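Nuclear hormone receptor FTZ-F1 (Drosophila melanogaster, PDB 2XHS) probably regulates transcription as an NR5A-type orphan nuclear receptor, its ligand-binding domain holding a bound peptide of the partner protein Fushi tarazu. Local coordinates at residues Q232-L235 / M236-L239; L75-D78 / D79-L83; E208-A211 / M212-G216. All coordinates share one frame; numbering follows the deposited sequence.

Contact 1: Q232-L235 / M236-L239; sequences QTLL and MEML
T233 and M236 meet where helix 234-240 begins: T233 holds the N-cap position, and its hydroxyl OG1 accepts from M236 N at 3.0 Å with an N-H...O angle of 164°. The T233 first torsion makes this possible. At chi1 71° OG1 is tucked between the backbone N and the carbonyl carbon of its own residue, which brings it to M236 N, while CG2 stands beside the backbone N. The same residue gives its carbonyl to the next amide, E237 N to T233 O at 3.1 Å, so T233 binds two successive N-H groups at the start of the helix. Regular i to i+4 bonds follow, M238 N to L234 O at 2.8 Å and L239 N to L235 O at 2.9 Å. L235 and L239 run alongside each other and point the same way, their CD2 methyls meeting at 3.4 Å. L234 and selenomethionine M238 also point the same way, but the closeness of their ends is doubtful. E237 extends its chain from a CG placed opposite the backbone N (chi1 165°) and crosses L234 at a slant; its OE2 is hydrogen-bonded to the backbone of the bound peptide, as expected for the charge-clamp glutamate of a nuclear-receptor activation helix. L234 packs on L59 and F60 of helix 47-67, and D56 of that helix accepts from L235 N. M238 and L239 rest on W88 of helix 77-102, and L235, M236 and L239 reach H224 of helix 198-224.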
ATOM      1  N   GLN A 232      -9.810  18.498  -5.822  1.00 47.24           N
ATOM      2  CA  GLN A 232      -9.190  18.331  -7.109  1.00 48.99           C
ATOM      3  C   GLN A 232      -8.148  17.281  -7.185  1.00 48.51           C
ATOM      4  O   GLN A 232      -7.608  17.043  -8.229  1.00 49.50           O
ATOM      5  CB  GLN A 232      -8.544  19.628  -7.491  1.00 48.58           C
ATOM      6  CG  GLN A 232      -9.130  20.770  -6.768  1.00 55.37           C
ATOM      7  CD  GLN A 232      -8.272  21.251  -5.663  1.00 57.24           C
ATOM      8  OE1 GLN A 232      -7.101  21.431  -5.839  1.00 61.33           O
ATOM      9  NE2 GLN A 232      -8.851  21.484  -4.529  1.00 54.99           N
ATOM     10  N   THR A 233      -7.867  16.666  -6.064  1.00 48.72           N
ATOM     11  CA  THR A 233      -6.825  15.688  -5.918  1.00 47.14           C
ATOM     12  C   THR A 233      -7.127  14.331  -6.454  1.00 47.33           C
ATOM     13  O   THR A 233      -8.246  13.968  -6.628  1.00 47.61           O
ATOM     14  CB  THR A 233      -6.545  15.490  -4.493  1.00 47.28           C
ATOM     15  OG1 THR A 233      -7.643  14.812  -3.927  1.00 45.47           O
ATOM     16  CG2 THR A 233      -6.441  16.782  -3.837  1.00 46.58           C
ATOM     17  N   LEU A 234      -6.078  13.582  -6.706  1.00 47.05           N
ATOM     18  CA  LEU A 234      -6.162  12.220  -7.137  1.00 46.28           C
ATOM     19  C   LEU A 234      -6.800  11.399  -6.054  1.00 46.43           C
ATOM     20  O   LEU A 234      -7.503  10.459  -6.293  1.00 46.65           O
ATOM     21  CB  LEU A 234      -4.778  11.720  -7.428  1.00 45.12           C
ATOM     22  CG  LEU A 234      -4.646  10.279  -7.826  1.00 45.01           C
ATOM     23  CD1 LEU A 234      -5.429  10.056  -9.070  1.00 45.38           C
ATOM     24  CD2 LEU A 234      -3.231   9.990  -8.043  1.00 45.01           C
ATOM     25  N   LEU A 235      -6.544  11.788  -4.834  1.00 45.80           N
ATOM     26  CA  LEU A 235      -7.079  11.089  -3.725  1.00 45.47           C
ATOM     27  C   LEU A 235      -8.585  11.129  -3.748  1.00 46.41           C
ATOM     28  O   LEU A 235      -9.220  10.154  -3.491  1.00 46.29           O
ATOM     29  CB  LEU A 235      -6.554  11.737  -2.461  1.00 44.07           C
ATOM     30  CG  LEU A 235      -6.753  10.913  -1.223  1.00 43.28           C
ATOM     31  CD1 LEU A 235      -6.934  11.797  -0.111  1.00 44.92           C
ATOM     32  CD2 LEU A 235      -7.974  10.123  -1.455  1.00 45.02           C
HETATM   33  N   MSE A 236      -9.159  12.273  -4.037  1.00 47.36           N
HETATM   34  CA  MSE A 236     -10.583  12.388  -4.172  1.00 48.72           C
HETATM   35  C   MSE A 236     -11.069  11.611  -5.365  1.00 49.68           C
HETATM   36  O   MSE A 236     -12.081  10.983  -5.336  1.00 50.76           O
HETATM   37  CB  MSE A 236     -10.958  13.848  -4.296  1.00 49.51           C
HETATM   38  CG  MSE A 236     -12.406  14.134  -4.503  1.00 48.58           C
HETATM   39 SE   MSE A 236     -13.384  13.939  -2.999  1.00 61.65          SE
HETATM   40  CE  MSE A 236     -13.864  12.208  -3.085  1.00 43.18           C
ATOM     41  N   GLU A 237     -10.340  11.656  -6.443  1.00 49.82           N
ATOM     42  CA  GLU A 237     -10.785  10.969  -7.612  1.00 50.42           C
ATOM     43  C   GLU A 237     -10.870   9.516  -7.337  1.00 51.58           C
ATOM     44  O   GLU A 237     -11.786   8.862  -7.741  1.00 52.51           O
ATOM     45  CB  GLU A 237      -9.792  11.197  -8.711  1.00 50.75           C
ATOM     46  CG  GLU A 237      -9.928  10.291  -9.864  1.00 51.92           C
ATOM     47  CD  GLU A 237      -9.063  10.714 -10.994  1.00 54.95           C
ATOM     48  OE1 GLU A 237      -8.992  11.903 -11.248  1.00 52.41           O
ATOM     49  OE2 GLU A 237      -8.465   9.863 -11.635  1.00 55.55           O
HETATM   50  N   MSE A 238      -9.874   9.008  -6.659  1.00 52.58           N
HETATM   51  CA  MSE A 238      -9.825   7.626  -6.285  1.00 52.77           C
HETATM   52  C   MSE A 238     -10.933   7.321  -5.316  1.00 51.31           C
HETATM   53  O   MSE A 238     -11.559   6.300  -5.371  1.00 51.60           O
HETATM   54  CB  MSE A 238      -8.465   7.344  -5.674  1.00 53.08           C
HETATM   55  CG  MSE A 238      -7.831   6.067  -6.115  1.00 59.04           C
HETATM   56 SE   MSE A 238      -7.473   6.009  -7.925  1.00 69.34          SE
HETATM   57  CE  MSE A 238      -6.698   7.694  -8.001  1.00 58.80           C
ATOM     58  N   LEU A 239     -11.157   8.217  -4.394  1.00 49.29           N
ATOM     59  CA  LEU A 239     -12.182   8.020  -3.422  1.00 47.76           C
ATOM     60  C   LEU A 239     -13.519   7.978  -4.082  1.00 47.98           C
ATOM     61  O   LEU A 239     -14.386   7.257  -3.700  1.00 49.58           O
ATOM     62  CB  LEU A 239     -12.132   9.170  -2.470  1.00 45.87           C
ATOM     63  CG  LEU A 239     -12.055   8.898  -0.994  1.00 46.06           C
ATOM     64  CD1 LEU A 239     -11.403   7.625  -0.741  1.00 43.67           C
ATOM     65  CD2 LEU A 239     -11.258   9.964  -0.450  1.00 48.02           C
TER

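Contact 2: L75-D78 / D79-L83; sequences LKVD and DQMKL
L75-D78 and D79-L83 form the loop end and the first two turns of helix 77-102, part of the peptide-binding surface of this receptor domain, with K76 at the N-cap position. V77 and M81 make the main apolar pair one turn apart: V77 CG1 lies 3.6 Å from M81 CG and also touches the selenium. CG1 stands opposite the backbone N of V77 (chi1 173°), which directs this methyl along the helix to M81, while CG2 is left on the side of Q80. Beneath the pair, M81 N bonds V77 O at 2.8 Å, and K82 N bonds D78 O at 3.2 Å. L75, still in the loop, folds back along the helix. Its CD2 comes to 4.0 Å from D79 CB, the two side chains crossing at about a right angle, and its CD1 meets L83 CD1 at 4.1 Å, so the two methyls of L75 touch residues one turn apart. D79 is buried, but its carboxylate is engaged: OD2 accepts from N169 N, OD1 more weakly from V168 N, and K82 NZ stands 3.7 Å from D79 OD1 in a long salt bridge. K82 NZ is also hydrogen-bonded to G166 O. Outward, D78 OD1 forms a salt bridge with a basic side chain of the bound peptide, a charged contact of this complex. V77, Q80 and M81 pack on apolar side chains of the same peptide, consistent with the coregulator groove of nuclear-receptor ligand-binding domains.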
ATOM      1  N   LEU A  75      -1.418  -4.896 -19.949  1.00 70.72           N
ATOM      2  CA  LEU A  75      -2.776  -4.557 -19.680  1.00 69.20           C
ATOM      3  C   LEU A  75      -3.158  -3.232 -20.234  1.00 69.47           C
ATOM      4  O   LEU A  75      -2.356  -2.328 -20.310  1.00 68.02           O
ATOM      5  CB  LEU A  75      -2.965  -4.525 -18.187  1.00 68.86           C
ATOM      6  CG  LEU A  75      -3.466  -5.829 -17.648  1.00 67.98           C
ATOM      7  CD1 LEU A  75      -3.695  -5.700 -16.202  1.00 64.61           C
ATOM      8  CD2 LEU A  75      -4.733  -6.095 -18.344  1.00 68.82           C
ATOM      9  N   LYS A  76      -4.415  -3.121 -20.612  1.00 69.96           N
ATOM     10  CA  LYS A  76      -4.935  -1.869 -21.086  1.00 71.26           C
ATOM     11  C   LYS A  76      -5.319  -0.945 -19.972  1.00 69.78           C
ATOM     12  O   LYS A  76      -5.631  -1.349 -18.886  1.00 70.33           O
ATOM     13  CB  LYS A  76      -6.080  -2.066 -22.064  1.00 72.57           C
ATOM     14  CG  LYS A  76      -5.592  -2.184 -23.494  1.00 78.65           C
ATOM     15  CD  LYS A  76      -6.565  -1.579 -24.491  1.00 85.56           C
ATOM     16  CE  LYS A  76      -6.078  -1.723 -25.919  1.00 85.03           C
ATOM     17  NZ  LYS A  76      -6.935  -0.956 -26.845  1.00 84.95           N
ATOM     18  N   VAL A  77      -5.315   0.324 -20.273  1.00 67.88           N
ATOM     19  CA  VAL A  77      -5.493   1.285 -19.255  1.00 65.83           C
ATOM     20  C   VAL A  77      -6.793   1.119 -18.587  1.00 65.45           C
ATOM     21  O   VAL A  77      -6.887   1.249 -17.408  1.00 66.64           O
ATOM     22  CB  VAL A  77      -5.465   2.643 -19.825  1.00 65.46           C
ATOM     23  CG1 VAL A  77      -5.831   3.609 -18.770  1.00 65.24           C
ATOM     24  CG2 VAL A  77      -4.101   2.928 -20.322  1.00 63.89           C
ATOM     25  N   ASP A  78      -7.825   0.815 -19.321  1.00 64.75           N
ATOM     26  CA  ASP A  78      -9.102   0.779 -18.679  1.00 64.51           C
ATOM     27  C   ASP A  78      -9.054  -0.247 -17.613  1.00 62.71           C
ATOM     28  O   ASP A  78      -9.599  -0.068 -16.563  1.00 61.67           O
ATOM     29  CB  ASP A  78     -10.186   0.431 -19.673  1.00 65.75           C
ATOM     30  CG  ASP A  78     -10.641   1.608 -20.453  1.00 68.92           C
ATOM     31  OD1 ASP A  78      -9.868   2.545 -20.634  1.00 72.41           O
ATOM     32  OD2 ASP A  78     -11.787   1.596 -20.890  1.00 73.71           O
ATOM     33  N   ASP A  79      -8.438  -1.361 -17.919  1.00 61.21           N
ATOM     34  CA  ASP A  79      -8.293  -2.433 -16.973  1.00 60.53           C
ATOM     35  C   ASP A  79      -7.398  -2.083 -15.809  1.00 58.89           C
ATOM     36  O   ASP A  79      -7.670  -2.423 -14.692  1.00 58.04           O
ATOM     37  CB  ASP A  79      -7.782  -3.668 -17.688  1.00 61.38           C
ATOM     38  CG  ASP A  79      -8.882  -4.604 -18.077  1.00 64.20           C
ATOM     39  OD1 ASP A  79      -9.984  -4.474 -17.545  1.00 64.49           O
ATOM     40  OD2 ASP A  79      -8.646  -5.479 -18.912  1.00 68.50           O
ATOM     41  N   GLN A  80      -6.304  -1.418 -16.091  1.00 56.96           N
ATOM     42  CA  GLN A  80      -5.406  -1.031 -15.052  1.00 56.28           C
ATOM     43  C   GLN A  80      -6.084  -0.081 -14.134  1.00 56.15           C
ATOM     44  O   GLN A  80      -5.923  -0.149 -12.964  1.00 55.74           O
ATOM     45  CB  GLN A  80      -4.214  -0.331 -15.639  1.00 56.04           C
ATOM     46  CG  GLN A  80      -3.671  -0.986 -16.822  1.00 56.96           C
ATOM     47  CD  GLN A  80      -2.459  -0.307 -17.285  1.00 55.09           C
ATOM     48  OE1 GLN A  80      -2.363   0.885 -17.225  1.00 52.79           O
ATOM     49  NE2 GLN A  80      -1.534  -1.053 -17.778  1.00 56.59           N
HETATM   50  N   MSE A  81      -6.848   0.829 -14.683  1.00 56.04           N
HETATM   51  CA  MSE A  81      -7.500   1.805 -13.860  1.00 56.48           C
HETATM   52  C   MSE A  81      -8.425   1.134 -12.907  1.00 55.84           C
HETATM   53  O   MSE A  81      -8.491   1.477 -11.782  1.00 56.55           O
HETATM   54  CB  MSE A  81      -8.301   2.732 -14.732  1.00 57.11           C
HETATM   55  CG  MSE A  81      -7.471   3.623 -15.560  1.00 61.30           C
HETATM   56 SE   MSE A  81      -8.554   4.770 -16.539  1.00 74.19          SE
HETATM   57  CE  MSE A  81      -9.534   5.473 -15.158  1.00 66.02           C
ATOM     58  N   LYS A  82      -9.162   0.161 -13.359  1.00 54.48           N
ATOM     59  CA  LYS A  82     -10.087  -0.499 -12.489  1.00 53.89           C
ATOM     60  C   LYS A  82      -9.437  -1.220 -11.355  1.00 51.40           C
ATOM     61  O   LYS A  82      -9.962  -1.269 -10.281  1.00 50.03           O
ATOM     62  CB  LYS A  82     -10.914  -1.468 -13.289  1.00 55.37           C
ATOM     63  CG  LYS A  82     -11.833  -0.796 -14.249  1.00 60.83           C
ATOM     64  CD  LYS A  82     -12.784  -1.778 -14.822  1.00 70.83           C
ATOM     65  CE  LYS A  82     -13.371  -1.270 -16.103  1.00 75.37           C
ATOM     66  NZ  LYS A  82     -12.756  -1.990 -17.237  1.00 80.01           N
ATOM     67  N   LEU A  83      -8.313  -1.842 -11.620  1.00 49.59           N
ATOM     68  CA  LEU A  83      -7.600  -2.561 -10.602  1.00 47.40           C
ATOM     69  C   LEU A  83      -7.073  -1.665  -9.541  1.00 46.64           C
ATOM     70  O   LEU A  83      -7.145  -1.976  -8.398  1.00 46.78           O
ATOM     71  CB  LEU A  83      -6.451  -3.315 -11.221  1.00 46.62           C
ATOM     72  CG  LEU A  83      -6.743  -4.573 -11.999  1.00 42.41           C
ATOM     73  CD1 LEU A  83      -5.481  -4.975 -12.591  1.00 43.09           C
ATOM     74  CD2 LEU A  83      -7.198  -5.608 -11.082  1.00 35.60           C
TER

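Contact 3: E208-A211 / M212-G216; sequences EIHA and MAVRG
E208-A211 and M212-G216 form one uninterrupted run of alpha helix, about two and a half turns inside helix 198-224. A213 N bonds I209 O and V214 N bonds H210 O, both at 3.1 Å. Two other i to i+4 bonds, M212 N to E208 O and R215 N to A211 O, are weak at 3.4 Å each. Among the side chains, V214 CG2 sits over one face of the H210 imidazole, 4.1 Å from the ring centroid and 18° off its normal, a CH-pi contact shifted toward the rim beside NE2. With CG anti to the backbone N (chi1 179°), the H210 ring stands out from the helix at the level of its own CA, and V214 CG2 reaches back from the next turn to lie over it. On the buried side, I209 and A213 pack against helix 77-102, and M212 against L137. E208 reaches K140 in a salt bridge. H210 ND1 is hydrogen-bonded to D90 OD1, so the imidazole is gripped at one nitrogen and packed by a methyl on one face, a combination that limits its rotation, and the nearby carboxylate would probably favour a proton on ND1.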
ATOM      1  N   GLU A 208      -8.593  -9.422   6.031  1.00 43.35           N
ATOM      2  CA  GLU A 208      -8.652  -8.615   7.204  1.00 43.71           C
ATOM      3  C   GLU A 208      -8.237  -7.225   6.923  1.00 43.35           C
ATOM      4  O   GLU A 208      -8.812  -6.300   7.402  1.00 43.57           O
ATOM      5  CB  GLU A 208      -7.729  -9.190   8.241  1.00 45.08           C
ATOM      6  CG  GLU A 208      -7.937 -10.635   8.497  1.00 50.69           C
ATOM      7  CD  GLU A 208      -7.421 -11.054   9.823  1.00 55.33           C
ATOM      8  OE1 GLU A 208      -7.737 -10.392  10.795  1.00 55.94           O
ATOM      9  OE2 GLU A 208      -6.732 -12.061   9.897  1.00 57.97           O
ATOM     10  N   ILE A 209      -7.193  -7.089   6.148  1.00 42.86           N
ATOM     11  CA  ILE A 209      -6.686  -5.802   5.791  1.00 41.03           C
ATOM     12  C   ILE A 209      -7.715  -5.061   5.033  1.00 42.28           C
ATOM     13  O   ILE A 209      -7.845  -3.893   5.183  1.00 42.73           O
ATOM     14  CB  ILE A 209      -5.570  -5.921   4.844  1.00 40.08           C
ATOM     15  CG1 ILE A 209      -4.302  -6.235   5.570  1.00 38.67           C
ATOM     16  CG2 ILE A 209      -5.409  -4.660   4.126  1.00 36.76           C
ATOM     17  CD1 ILE A 209      -3.180  -6.306   4.682  1.00 35.08           C
ATOM     18  N   HIS A 210      -8.439  -5.750   4.185  1.00 43.21           N
ATOM     19  CA  HIS A 210      -9.429  -5.133   3.367  1.00 44.24           C
ATOM     20  C   HIS A 210     -10.499  -4.546   4.219  1.00 44.63           C
ATOM     21  O   HIS A 210     -10.960  -3.482   3.981  1.00 45.87           O
ATOM     22  CB  HIS A 210      -9.996  -6.164   2.423  1.00 44.59           C
ATOM     23  CG  HIS A 210     -11.068  -5.647   1.531  1.00 45.97           C
ATOM     24  ND1 HIS A 210     -10.842  -4.692   0.579  1.00 48.84           N
ATOM     25  CD2 HIS A 210     -12.371  -5.957   1.446  1.00 47.83           C
ATOM     26  CE1 HIS A 210     -11.964  -4.425  -0.048  1.00 49.43           C
ATOM     27  NE2 HIS A 210     -12.909  -5.178   0.463  1.00 50.31           N
ATOM     28  N   ALA A 211     -10.877  -5.225   5.262  1.00 44.44           N
ATOM     29  CA  ALA A 211     -11.924  -4.710   6.077  1.00 45.49           C
ATOM     30  C   ALA A 211     -11.509  -3.380   6.629  1.00 46.70           C
ATOM     31  O   ALA A 211     -12.282  -2.466   6.680  1.00 47.50           O
ATOM     32  CB  ALA A 211     -12.184  -5.638   7.162  1.00 45.43           C
HETATM   33  N   MSE A 212     -10.265  -3.267   7.037  1.00 47.42           N
HETATM   34  CA  MSE A 212      -9.757  -2.032   7.569  1.00 47.80           C
HETATM   35  C   MSE A 212      -9.797  -0.934   6.561  1.00 47.17           C
HETATM   36  O   MSE A 212     -10.018   0.180   6.902  1.00 48.10           O
HETATM   37  CB  MSE A 212      -8.313  -2.203   7.948  1.00 48.62           C
HETATM   38  CG  MSE A 212      -8.044  -2.453   9.372  1.00 54.15           C
HETATM   39 SE   MSE A 212      -6.230  -2.211   9.591  1.00 70.32          SE
HETATM   40  CE  MSE A 212      -6.217  -0.424   9.146  1.00 65.66           C
ATOM     41  N   ALA A 213      -9.506  -1.254   5.319  1.00 45.63           N
ATOM     42  CA  ALA A 213      -9.466  -0.290   4.241  1.00 44.99           C
ATOM     43  C   ALA A 213     -10.797   0.289   3.963  1.00 45.12           C
ATOM     44  O   ALA A 213     -10.936   1.407   3.554  1.00 45.84           O
ATOM     45  CB  ALA A 213      -8.963  -0.922   3.035  1.00 44.59           C
ATOM     46  N   VAL A 214     -11.792  -0.537   4.105  1.00 45.21           N
ATOM     47  CA  VAL A 214     -13.120  -0.108   3.841  1.00 45.24           C
ATOM     48  C   VAL A 214     -13.559   0.934   4.805  1.00 46.25           C
ATOM     49  O   VAL A 214     -14.154   1.895   4.442  1.00 45.83           O
ATOM     50  CB  VAL A 214     -14.029  -1.258   3.940  1.00 44.41           C
ATOM     51  CG1 VAL A 214     -15.398  -0.790   3.886  1.00 43.55           C
ATOM     52  CG2 VAL A 214     -13.776  -2.131   2.813  1.00 44.72           C
ATOM     53  N   ARG A 215     -13.266   0.731   6.064  1.00 47.31           N
ATOM     54  CA  ARG A 215     -13.698   1.662   7.050  1.00 48.01           C
ATOM     55  C   ARG A 215     -13.029   2.929   6.713  1.00 46.59           C
ATOM     56  O   ARG A 215     -13.612   3.971   6.739  1.00 45.61           O
ATOM     57  CB  ARG A 215     -13.232   1.205   8.413  1.00 49.60           C
ATOM     58  CG  ARG A 215     -14.086   0.175   9.041  1.00 55.35           C
ATOM     59  CD  ARG A 215     -15.097   0.787   9.983  1.00 68.09           C
ATOM     60  NE  ARG A 215     -14.688   0.728  11.380  1.00 74.46           N
ATOM     61  CZ  ARG A 215     -14.538   1.784  12.165  1.00 77.10           C
ATOM     62  NH1 ARG A 215     -14.782   2.995  11.706  1.00 76.89           N
ATOM     63  NH2 ARG A 215     -14.148   1.624  13.413  1.00 75.08           N
ATOM     64  N   GLY A 216     -11.768   2.814   6.391  1.00 46.43           N
ATOM     65  CA  GLY A 216     -10.934   3.945   6.117  1.00 46.70           C
ATOM     66  C   GLY A 216     -11.338   4.747   4.941  1.00 47.12           C
ATOM     67  O   GLY A 216     -11.335   5.934   4.994  1.00 48.40           O
TER

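In the fold
From the N terminus, contact 2 comes first, at the start of helix 77-102; contact 3 follows within helix 198-224, and contact 1 starts the short helix 234-240. The three run in series, each local to its own helix, and none encloses or crosses another. Helix 77-102 connects them: its N-terminal turns, with the loop before them, make contact 2, D90 further along meets contact 3, and W88 supports contact 1. Helix 198-224 carries contact 3 and offers H224 to contact 1. Contacts 1 and 2, with centres about 17 Å apart, both touch the bound peptide, whereas contact 3, about 22 Å centre to centre from contact 2, joins helix 198-224 to helices 77-102 and 135-143.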